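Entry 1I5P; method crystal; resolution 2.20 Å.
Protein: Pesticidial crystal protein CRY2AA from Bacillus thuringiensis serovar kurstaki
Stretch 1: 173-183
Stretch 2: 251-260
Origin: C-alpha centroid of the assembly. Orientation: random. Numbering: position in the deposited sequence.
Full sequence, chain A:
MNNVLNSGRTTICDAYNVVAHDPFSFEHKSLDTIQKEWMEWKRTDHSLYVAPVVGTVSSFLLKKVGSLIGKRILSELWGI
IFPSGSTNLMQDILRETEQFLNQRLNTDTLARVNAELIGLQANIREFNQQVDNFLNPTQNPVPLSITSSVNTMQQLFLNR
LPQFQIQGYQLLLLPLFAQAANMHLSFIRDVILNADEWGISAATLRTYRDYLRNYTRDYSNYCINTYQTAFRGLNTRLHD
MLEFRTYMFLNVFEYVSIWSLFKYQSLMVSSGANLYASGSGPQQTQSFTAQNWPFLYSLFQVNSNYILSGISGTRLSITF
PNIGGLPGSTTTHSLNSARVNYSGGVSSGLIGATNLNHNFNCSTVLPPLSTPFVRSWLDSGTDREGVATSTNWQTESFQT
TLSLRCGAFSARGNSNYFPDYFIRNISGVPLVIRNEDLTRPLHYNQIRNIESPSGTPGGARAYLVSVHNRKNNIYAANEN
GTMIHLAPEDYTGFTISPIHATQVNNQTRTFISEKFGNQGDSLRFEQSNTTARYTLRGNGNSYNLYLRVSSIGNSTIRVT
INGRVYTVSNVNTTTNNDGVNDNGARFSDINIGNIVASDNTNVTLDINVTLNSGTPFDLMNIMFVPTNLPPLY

Stretch 1 173-183: LLPLFAQAANM
Stretch 2, residues 251-260: NVFEYVSIWS

Two buried helices, 173-183 and 251-259, run in roughly the same direction. Their axes cross at 29° and approach to 8.7 Å. The register pairs Pro 175 with Asn 251 (CA to CA 5.2 Å) and Ala 178 with Val 252 (CA to CA 5.5 Å). A wider pi-type turn occupies 251-253.

Ala 178 points toward the partner. The packing is close here: Ala 178 CB lies 3.6 Å from Asn 251 O and 4.1 Å from Tyr 255 CD1. Val 252 is t (chi1 179°), which places CG2 3.8 Å from Leu 174 CG and 4.3 Å from Pro 175 CG. Leu 174 is t,p; it leaves its backbone sideways, but its end comes nearer.

Gln 179 is m,m with chi3 -26°. This fold brings Gln 179 NE2 2.9 Å from Tyr 255 OH, in a weak hydrogen bond. Gln 179 NE2 also donates to a water, 3.0 Å away, that lies 2.7 Å from Asn 251 O.

Tyr 255 (m, chi2 121°) and Trp 259 (m, chi2 -21°) both point toward stretch 1. Asn 182 (m, chi2 -17°) serves both. Asn 182 OD1 accepts from Trp 259 NE1 at 2.6 Å and 161°. Asn 182 ND2 sits over one face of the Tyr 255 ring, 3.0 Å from CD2. Ala 181 CB packs 3.4 Å from Trp 259 CZ2.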

# COMPACT_ATOMS: atom_id res chain seq x y z
N LEU A 173 -3.70 -9.84 18.34
CA LEU A 173 -4.05 -8.54 18.90
C LEU A 173 -3.42 -7.37 18.14
O LEU A 173 -3.73 -6.21 18.40
CB LEU A 173 -3.61 -8.47 20.36
CG LEU A 173 -4.29 -9.45 21.32
CD1 LEU A 173 -3.56 -9.47 22.66
CD2 LEU A 173 -5.74 -9.03 21.52
N LEU A 174 -2.54 -7.68 17.19
CA LEU A 174 -1.85 -6.62 16.44
C LEU A 174 -2.79 -5.56 15.84
O LEU A 174 -2.50 -4.36 15.94
CB LEU A 174 -0.96 -7.23 15.35
CG LEU A 174 0.18 -6.34 14.85
CD1 LEU A 174 1.06 -5.88 16.02
CD2 LEU A 174 1.01 -7.09 13.82
N PRO A 175 -3.91 -5.96 15.22
CA PRO A 175 -4.82 -4.96 14.66
C PRO A 175 -5.31 -4.02 15.75
O PRO A 175 -5.32 -2.81 15.58
CB PRO A 175 -5.94 -5.81 14.06
CG PRO A 175 -5.20 -7.03 13.62
CD PRO A 175 -4.34 -7.32 14.83
N LEU A 176 -5.69 -4.57 16.89
CA LEU A 176 -6.17 -3.75 18.00
C LEU A 176 -5.05 -2.85 18.52
O LEU A 176 -5.26 -1.67 18.77
CB LEU A 176 -6.68 -4.63 19.15
CG LEU A 176 -7.98 -5.42 18.95
CD1 LEU A 176 -8.43 -5.98 20.29
CD2 LEU A 176 -9.07 -4.51 18.39
N PHE A 177 -3.85 -3.41 18.67
CA PHE A 177 -2.74 -2.61 19.15
C PHE A 177 -2.46 -1.45 18.19
O PHE A 177 -2.16 -0.34 18.61
CB PHE A 177 -1.47 -3.46 19.31
CG PHE A 177 -0.25 -2.64 19.63
CD1 PHE A 177 -0.04 -2.15 20.91
CD2 PHE A 177 0.65 -2.29 18.62
CE1 PHE A 177 1.03 -1.31 21.19
CE2 PHE A 177 1.72 -1.44 18.88
CZ PHE A 177 1.91 -0.95 20.17
N ALA A 178 -2.55 -1.73 16.89
CA ALA A 178 -2.32 -0.69 15.89
C ALA A 178 -3.32 0.44 16.07
O ALA A 178 -2.94 1.61 16.02
CB ALA A 178 -2.45 -1.28 14.50
N GLN A 179 -4.58 0.10 16.28
CA GLN A 179 -5.60 1.12 16.49
C GLN A 179 -5.28 1.93 17.75
O GLN A 179 -5.41 3.15 17.75
CB GLN A 179 -6.99 0.49 16.63
CG GLN A 179 -7.59 -0.07 15.34
CD GLN A 179 -7.71 0.97 14.24
OE1 GLN A 179 -7.82 2.17 14.51
NE2 GLN A 179 -7.71 0.52 12.98
N ALA A 180 -4.85 1.24 18.81
CA ALA A 180 -4.51 1.92 20.06
C ALA A 180 -3.27 2.79 19.88
O ALA A 180 -3.17 3.88 20.45
CB ALA A 180 -4.29 0.90 21.17
N ALA A 181 -2.31 2.29 19.11
CA ALA A 181 -1.09 3.05 18.85
C ALA A 181 -1.49 4.30 18.08
O ALA A 181 -0.92 5.37 18.28
CB ALA A 181 -0.10 2.21 18.04
N ASN A 182 -2.49 4.17 17.20
CA ASN A 182 -2.98 5.30 16.43
C ASN A 182 -3.46 6.39 17.38
O ASN A 182 -3.16 7.57 17.20
CB ASN A 182 -4.17 4.90 15.54
CG ASN A 182 -3.75 4.32 14.22
OD1 ASN A 182 -2.61 4.47 13.79
ND2 ASN A 182 -4.69 3.67 13.53
N MET A 183 -4.20 5.98 18.40
CA MET A 183 -4.74 6.91 19.37
C MET A 183 -3.66 7.62 20.18
O MET A 183 -3.71 8.84 20.35
CB MET A 183 -5.70 6.18 20.31
CG MET A 183 -6.93 5.61 19.60
SD MET A 183 -7.87 4.48 20.64
CE MET A 183 -8.26 3.16 19.50
N ASN A 251 -4.96 -3.61 8.28
CA ASN A 251 -5.23 -3.52 9.71
C ASN A 251 -4.08 -2.96 10.52
O ASN A 251 -4.29 -2.45 11.63
CB ASN A 251 -5.55 -4.90 10.27
CG ASN A 251 -7.01 -5.24 10.18
OD1 ASN A 251 -7.81 -4.81 11.01
ND2 ASN A 251 -7.38 -6.02 9.17
N VAL A 252 -2.87 -3.06 9.99
CA VAL A 252 -1.70 -2.61 10.73
C VAL A 252 -0.68 -1.71 10.04
O VAL A 252 -0.37 -0.63 10.54
CB VAL A 252 -0.93 -3.84 11.29
CG1 VAL A 252 0.30 -3.39 12.06
CG2 VAL A 252 -1.86 -4.67 12.18
N PHE A 253 -0.16 -2.13 8.90
CA PHE A 253 0.89 -1.34 8.27
C PHE A 253 0.54 -0.05 7.56
O PHE A 253 1.43 0.77 7.30
CB PHE A 253 1.75 -2.26 7.42
CG PHE A 253 2.40 -3.34 8.23
CD1 PHE A 253 1.88 -4.63 8.24
CD2 PHE A 253 3.43 -3.02 9.12
CE1 PHE A 253 2.38 -5.59 9.12
CE2 PHE A 253 3.93 -3.97 10.00
CZ PHE A 253 3.40 -5.25 10.01
N GLU A 254 -0.73 0.15 7.24
CA GLU A 254 -1.13 1.41 6.63
C GLU A 254 -0.87 2.45 7.71
O GLU A 254 -0.46 3.57 7.44
CB GLU A 254 -2.62 1.39 6.28
CG GLU A 254 -2.89 1.03 4.84
CD GLU A 254 -2.32 2.06 3.88
OE1 GLU A 254 -1.65 1.65 2.90
OE2 GLU A 254 -2.54 3.27 4.09
N TYR A 255 -1.10 2.04 8.96
CA TYR A 255 -0.89 2.91 10.11
C TYR A 255 0.59 3.09 10.39
O TYR A 255 1.06 4.21 10.62
CB TYR A 255 -1.59 2.34 11.33
CG TYR A 255 -3.07 2.11 11.09
CD1 TYR A 255 -3.63 0.84 11.22
CD2 TYR A 255 -3.90 3.16 10.71
CE1 TYR A 255 -4.99 0.63 10.97
CE2 TYR A 255 -5.25 2.96 10.46
CZ TYR A 255 -5.79 1.70 10.59
OH TYR A 255 -7.14 1.53 10.35
N VAL A 256 1.35 2.00 10.38
CA VAL A 256 2.77 2.11 10.64
C VAL A 256 3.39 3.09 9.65
O VAL A 256 4.25 3.89 10.01
CB VAL A 256 3.47 0.75 10.51
CG1 VAL A 256 4.96 0.92 10.76
CG2 VAL A 256 2.88 -0.24 11.51
N SER A 257 2.93 3.03 8.40
CA SER A 257 3.43 3.92 7.34
C SER A 257 3.04 5.38 7.52
O SER A 257 3.73 6.28 7.01
CB SER A 257 2.93 3.44 5.98
OG SER A 257 3.57 2.23 5.60
N ILE A 258 1.95 5.64 8.22
CA ILE A 258 1.55 7.03 8.42
C ILE A 258 2.17 7.62 9.69
O ILE A 258 2.39 8.83 9.76
CB ILE A 258 0.01 7.19 8.46
CG1 ILE A 258 -0.36 8.66 8.21
CG2 ILE A 258 -0.54 6.74 9.81
CD1 ILE A 258 -0.01 9.15 6.81
N TRP A 259 2.47 6.78 10.68
CA TRP A 259 3.04 7.27 11.94
C TRP A 259 4.34 8.04 11.75
O TRP A 259 4.52 9.12 12.32
CB TRP A 259 3.31 6.11 12.90
CG TRP A 259 2.08 5.35 13.31
CD1 TRP A 259 0.78 5.78 13.25
CD2 TRP A 259 2.05 4.03 13.85
NE1 TRP A 259 -0.06 4.80 13.73
CE2 TRP A 259 0.69 3.71 14.10
CE3 TRP A 259 3.03 3.07 14.16
CZ2 TRP A 259 0.29 2.49 14.64
CZ3 TRP A 259 2.63 1.86 14.69
CH2 TRP A 259 1.27 1.58 14.92
N SER A 260 5.25 7.49 10.95
CA SER A 260 6.53 8.15 10.71
C SER A 260 6.38 9.38 9.82
O SER A 260 7.37 10.01 9.46
CB SER A 260 7.54 7.16 10.10
OG SER A 260 7.07 6.63 8.88
O HOH W 1 -6.72 -2.36 12.86